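Local structure of possible TctC subunit of the Tripartite Tricarboxylate Transport(TTT) Family (6HKE) at residues D101-V113 with A277-A291. The protein binds malate as the periplasmic substrate-binding protein of a tripartite tricarboxylate transporter, probably delivering it for uptake into the cell. The protein carries 2 engineered substitutions. Sequence-based numbering, arbitrary orientation.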
loop_
_atom_site.group_PDB
_atom_site.type_symbol
_atom_site.label_atom_id
_atom_site.label_comp_id
_atom_site.label_asym_id
_atom_site.label_seq_id
_atom_site.Cartn_x
_atom_site.Cartn_y
_atom_site.Cartn_z
ATOM N N ASP A 101 -6.311 2.177 -18.038
ATOM C CA ASP A 101 -5.445 1.116 -18.624
ATOM C C ASP A 101 -5.642 -0.202 -17.857
ATOM O O ASP A 101 -4.864 -1.143 -18.102
ATOM C CB ASP A 101 -4.006 1.621 -18.720
ATOM C CG ASP A 101 -3.838 2.632 -19.837
ATOM O OD1 ASP A 101 -4.414 2.396 -20.918
ATOM O OD2 ASP A 101 -3.153 3.647 -19.625
ATOM N N PHE A 102 -6.672 -0.277 -17.006
ATOM C CA PHE A 102 -6.969 -1.437 -16.128
ATOM C C PHE A 102 -8.472 -1.632 -15.994
ATOM O O PHE A 102 -9.248 -0.646 -15.988
ATOM C CB PHE A 102 -6.349 -1.281 -14.738
ATOM C CG PHE A 102 -4.853 -1.160 -14.806
ATOM C CD1 PHE A 102 -4.059 -2.280 -14.958
ATOM C CD2 PHE A 102 -4.253 0.086 -14.847
ATOM C CE1 PHE A 102 -2.680 -2.161 -15.085
ATOM C CE2 PHE A 102 -2.878 0.201 -14.967
ATOM C CZ PHE A 102 -2.090 -0.922 -15.066
ATOM N N THR A 103 -8.848 -2.902 -15.903
ATOM C CA THR A 103 -10.182 -3.338 -15.456
ATOM C C THR A 103 -10.044 -3.687 -13.982
ATOM O O THR A 103 -9.417 -4.697 -13.642
ATOM C CB THR A 103 -10.728 -4.459 -16.343
ATOM O OG1 THR A 103 -10.790 -3.880 -17.644
ATOM C CG2 THR A 103 -12.090 -4.946 -15.903
ATOM N N PRO A 104 -10.595 -2.832 -13.093
ATOM C CA PRO A 104 -10.648 -3.119 -11.666
ATOM C C PRO A 104 -11.386 -4.444 -11.449
ATOM O O PRO A 104 -12.397 -4.642 -12.058
ATOM C CB PRO A 104 -11.452 -1.949 -11.078
ATOM C CG PRO A 104 -12.214 -1.420 -12.265
ATOM C CD PRO A 104 -11.267 -1.575 -13.424
ATOM N N VAL A 105 -10.871 -5.308 -10.588
ATOM C CA VAL A 105 -11.514 -6.606 -10.252
ATOM C C VAL A 105 -12.163 -6.471 -8.876
ATOM O O VAL A 105 -13.393 -6.708 -8.784
ATOM C CB VAL A 105 -10.494 -7.755 -10.329
ATOM C CG1 VAL A 105 -11.041 -9.073 -9.812
ATOM C CG2 VAL A 105 -10.001 -7.908 -11.745
ATOM N N ALA A 106 -11.372 -6.097 -7.859
ATOM C CA ALA A 106 -11.752 -6.218 -6.436
ATOM C C ALA A 106 -10.848 -5.381 -5.520
ATOM O O ALA A 106 -9.610 -5.510 -5.621
ATOM C CB ALA A 106 -11.692 -7.671 -6.050
ATOM N N LEU A 107 -11.455 -4.597 -4.620
ATOM C CA LEU A 107 -10.787 -4.127 -3.378
ATOM C C LEU A 107 -10.405 -5.356 -2.546
ATOM O O LEU A 107 -11.275 -6.206 -2.330
ATOM C CB LEU A 107 -11.726 -3.231 -2.579
ATOM C CG LEU A 107 -11.140 -2.654 -1.296
ATOM C CD1 LEU A 107 -9.912 -1.791 -1.574
ATOM C CD2 LEU A 107 -12.204 -1.853 -0.576
ATOM N N LEU A 108 -9.136 -5.462 -2.149
ATOM C CA LEU A 108 -8.608 -6.586 -1.334
ATOM C C LEU A 108 -8.627 -6.222 0.145
ATOM O O LEU A 108 -9.006 -7.082 0.967
ATOM C CB LEU A 108 -7.172 -6.857 -1.767
ATOM C CG LEU A 108 -7.021 -7.264 -3.221
ATOM C CD1 LEU A 108 -5.575 -7.658 -3.510
ATOM C CD2 LEU A 108 -7.980 -8.403 -3.535
ATOM N N THR A 109 -8.185 -5.004 0.460
ATOM C CA THR A 109 -8.081 -4.482 1.834
ATOM C C THR A 109 -7.876 -2.971 1.805
ATOM O O THR A 109 -7.650 -2.380 0.718
ATOM C CB THR A 109 -6.953 -5.176 2.609
ATOM O OG1 THR A 109 -7.134 -4.851 3.991
ATOM C CG2 THR A 109 -5.561 -4.779 2.156
ATOM N N GLU A 110 -7.996 -2.385 2.988
ATOM C CA GLU A 110 -7.740 -0.959 3.273
ATOM C C GLU A 110 -7.125 -0.951 4.662
ATOM O O GLU A 110 -7.548 -1.768 5.497
ATOM C CB GLU A 110 -9.030 -0.138 3.198
ATOM C CG GLU A 110 -8.807 1.367 3.249
ATOM C CD GLU A 110 -9.879 2.183 2.538
ATOM O OE1 GLU A 110 -11.012 1.642 2.350
ATOM O OE2 GLU A 110 -9.571 3.353 2.151
ATOM N N MET A 111 -6.117 -0.120 4.863
ATOM C CA MET A 111 -5.428 -0.033 6.161
ATOM C C MET A 111 -4.804 1.350 6.311
ATOM O O MET A 111 -4.418 1.992 5.328
ATOM C CB MET A 111 -4.352 -1.117 6.220
ATOM C CG MET A 111 -3.192 -0.866 5.279
ATOM S SD MET A 111 -2.049 -2.259 5.311
ATOM C CE MET A 111 -2.847 -3.415 4.200
ATOM N N PRO A 112 -4.666 1.838 7.560
ATOM C CA PRO A 112 -3.922 3.065 7.801
ATOM C C PRO A 112 -2.406 2.896 7.615
ATOM O O PRO A 112 -1.867 1.788 7.604
ATOM C CB PRO A 112 -4.290 3.425 9.237
ATOM C CG PRO A 112 -4.588 2.086 9.876
ATOM C CD PRO A 112 -5.239 1.262 8.785
ATOM N N VAL A 113 -1.783 4.043 7.429
ATOM C CA VAL A 113 -0.323 4.268 7.344
ATOM C C VAL A 113 0.132 4.871 8.677
ATOM O O VAL A 113 -0.612 5.728 9.245
ATOM C CB VAL A 113 -0.027 5.217 6.174
ATOM C CG1 VAL A 113 1.359 5.835 6.262
ATOM C CG2 VAL A 113 -0.233 4.514 4.847
ATOM N N ALA A 277 -5.333 -4.354 9.239
ATOM C CA ALA A 277 -6.007 -4.172 7.932
ATOM C C ALA A 277 -7.502 -4.468 8.063
ATOM O O ALA A 277 -7.866 -5.322 8.894
ATOM C CB ALA A 277 -5.357 -5.087 6.923
ATOM N N LEU A 278 -8.343 -3.814 7.259
ATOM C CA LEU A 278 -9.809 -4.079 7.236
ATOM C C LEU A 278 -10.123 -5.150 6.194
ATOM O O LEU A 278 -9.491 -5.157 5.133
ATOM C CB LEU A 278 -10.583 -2.800 6.906
ATOM C CG LEU A 278 -10.362 -1.623 7.860
ATOM C CD1 LEU A 278 -11.181 -0.413 7.413
ATOM C CD2 LEU A 278 -10.701 -2.007 9.289
ATOM N N VAL A 279 -11.112 -5.991 6.476
ATOM C CA VAL A 279 -11.757 -6.880 5.472
ATOM C C VAL A 279 -12.785 -6.031 4.734
ATOM O O VAL A 279 -13.706 -5.491 5.355
ATOM C CB VAL A 279 -12.407 -8.099 6.143
ATOM C CG1 VAL A 279 -13.069 -9.017 5.118
ATOM C CG2 VAL A 279 -11.390 -8.855 6.984
ATOM N N PRO A 280 -12.691 -5.884 3.395
ATOM C CA PRO A 280 -13.701 -5.128 2.665
ATOM C C PRO A 280 -15.081 -5.657 3.065
ATOM O O PRO A 280 -15.266 -6.853 3.072
ATOM C CB PRO A 280 -13.343 -5.387 1.190
ATOM C CG PRO A 280 -11.858 -5.636 1.233
ATOM C CD PRO A 280 -11.662 -6.439 2.507
ATOM N N ARG A 281 -16.002 -4.768 3.408
ATOM C CA ARG A 281 -17.398 -5.156 3.763
ATOM C C ARG A 281 -18.113 -5.627 2.496
ATOM O O ARG A 281 -17.703 -5.317 1.380
ATOM C CB ARG A 281 -18.099 -3.989 4.462
ATOM C CG ARG A 281 -17.293 -3.387 5.609
ATOM C CD ARG A 281 -18.026 -2.266 6.331
ATOM N NE ARG A 281 -18.376 -1.178 5.431
ATOM C CZ ARG A 281 -17.544 -0.216 5.032
ATOM N NH1 ARG A 281 -17.972 0.710 4.192
ATOM N NH2 ARG A 281 -16.283 -0.190 5.439
ATOM N N PRO A 282 -19.221 -6.393 2.596
ATOM C CA PRO A 282 -19.903 -6.874 1.392
ATOM C C PRO A 282 -20.226 -5.748 0.395
ATOM O O PRO A 282 -19.986 -5.948 -0.784
ATOM C CB PRO A 282 -21.154 -7.553 1.951
ATOM C CG PRO A 282 -20.703 -8.013 3.328
ATOM C CD PRO A 282 -19.861 -6.855 3.837
ATOM N N GLU A 283 -20.691 -4.581 0.858
ATOM C CA GLU A 283 -21.082 -3.472 -0.057
ATOM C C GLU A 283 -19.842 -2.804 -0.687
ATOM O O GLU A 283 -20.039 -1.920 -1.551
ATOM C CB GLU A 283 -21.967 -2.439 0.646
ATOM C CG GLU A 283 -21.210 -1.436 1.507
ATOM C CD GLU A 283 -21.037 -1.837 2.963
ATOM O OE1 GLU A 283 -21.230 -3.043 3.287
ATOM O OE2 GLU A 283 -20.718 -0.934 3.778
ATOM N N GLN A 284 -18.620 -3.182 -0.277
ATOM C CA GLN A 284 -17.351 -2.603 -0.804
ATOM C C GLN A 284 -16.740 -3.512 -1.881
ATOM O O GLN A 284 -15.660 -3.156 -2.384
ATOM C CB GLN A 284 -16.334 -2.401 0.322
ATOM C CG GLN A 284 -16.549 -1.178 1.205
ATOM C CD GLN A 284 -15.439 -1.126 2.232
ATOM O OE1 GLN A 284 -15.480 -1.794 3.262
ATOM N NE2 GLN A 284 -14.407 -0.358 1.940
ATOM N N ARG A 285 -17.397 -4.618 -2.257
ATOM C CA ARG A 285 -16.735 -5.730 -2.990
ATOM C C ARG A 285 -16.996 -5.677 -4.503
ATOM O O ARG A 285 -16.244 -6.342 -5.232
ATOM C CB ARG A 285 -17.151 -7.071 -2.388
ATOM C CG ARG A 285 -16.426 -7.358 -1.082
ATOM C CD ARG A 285 -16.871 -8.628 -0.375
ATOM N NE ARG A 285 -16.412 -8.666 1.010
ATOM C CZ ARG A 285 -16.468 -9.734 1.803
ATOM N NH1 ARG A 285 -16.971 -10.886 1.379
ATOM N NH2 ARG A 285 -16.006 -9.651 3.031
ATOM N N ALA A 286 -17.983 -4.921 -4.985
ATOM C CA ALA A 286 -18.212 -4.716 -6.439
ATOM C C ALA A 286 -16.940 -4.169 -7.110
ATOM O O ALA A 286 -16.182 -3.386 -6.534
ATOM C CB ALA A 286 -19.408 -3.821 -6.652
ATOM N N PRO A 287 -16.614 -4.596 -8.347
ATOM C CA PRO A 287 -15.517 -3.988 -9.114
ATOM C C PRO A 287 -15.474 -2.446 -9.142
ATOM O O PRO A 287 -14.383 -1.870 -9.188
ATOM C CB PRO A 287 -15.795 -4.519 -10.524
ATOM C CG PRO A 287 -16.396 -5.902 -10.274
ATOM C CD PRO A 287 -17.284 -5.695 -9.067
ATOM N N VAL A 288 -16.641 -1.798 -9.147
ATOM C CA VAL A 288 -16.763 -0.320 -9.328
ATOM C C VAL A 288 -16.332 0.399 -8.040
ATOM O O VAL A 288 -15.774 1.514 -8.143
ATOM C CB VAL A 288 -18.181 0.084 -9.782
ATOM C CG1 VAL A 288 -19.207 -0.027 -8.665
ATOM C CG2 VAL A 288 -18.205 1.477 -10.401
ATOM N N VAL A 289 -16.514 -0.217 -6.866
ATOM C CA VAL A 289 -16.044 0.396 -5.595
ATOM C C VAL A 289 -14.564 0.750 -5.766
ATOM O O VAL A 289 -14.160 1.868 -5.359
ATOM C CB VAL A 289 -16.258 -0.535 -4.390
ATOM C CG1 VAL A 289 -15.471 -0.052 -3.175
ATOM C CG2 VAL A 289 -17.745 -0.687 -4.080
ATOM N N LEU A 290 -13.793 -0.164 -6.357
ATOM C CA LEU A 290 -12.334 0.013 -6.560
ATOM C C LEU A 290 -12.069 1.060 -7.648
ATOM O O LEU A 290 -11.101 1.847 -7.494
ATOM C CB LEU A 290 -11.707 -1.337 -6.910
ATOM C CG LEU A 290 -10.241 -1.270 -7.318
ATOM C CD1 LEU A 290 -9.409 -0.641 -6.225
ATOM C CD2 LEU A 290 -9.731 -2.653 -7.679
ATOM N N ALA A 291 -12.861 1.068 -8.715
ATOM C CA ALA A 291 -12.791 2.094 -9.794
ATOM C C ALA A 291 -13.039 3.487 -9.186
ATOM O O ALA A 291 -12.331 4.455 -9.597
ATOM C CB ALA A 291 -13.788 1.787 -10.880
HETATM O O HOH W 1 -13.829 -7.073 -2.942
HETATM O O HOH W 2 -14.217 -3.890 -4.597
#
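Between Leu278 N and Glu110 O runs a backbone hydrogen bond of 2.8 Å, while farther along, the axis of helix 287-291 crosses strand 102-113 at 83° and approaches it to 6.4 Å. Leu278 is held a second time, its carbonyl oxygen taking a 2.6 Å hydrogen bond from Thr109 OG1. That hydroxyl is turned anti to its own backbone N (chi1 -166°), which carries it over to the loop, and the donor lies 21° off the carbonyl plane. Next comes Pro280, whose ring carbons press on the strand, CD 3.1 Å from Leu108 O and CG 4.0 Å from Leu107 CG. The same proline's carbonyl oxygen, which lies in the plane of the Arg285 guanidinium, is gripped side-on by Arg285 NE and NH2, a grip that probably steadies the turn before the helix. Leu107 CD2 also meets Gln284 NE2. A water links the backbones, accepting from Leu107 N and donating to the carbonyls of Gln284 and Ala286. On helix 287-305, Leu290 CD2 packs 3.9 Å from Pro104 CB, and Ala291 CB touches Pro104 CG. Here one long sheet strand is crossed by the loop and the C-terminal helix: Leu107 and Leu290 share Trp238 of strand 236-244, its antiparallel partner in the sheet, helix 249-263 packs against Val105 and Ala106, and Met111 reaches helix 193-201, near the malate-binding Gln192.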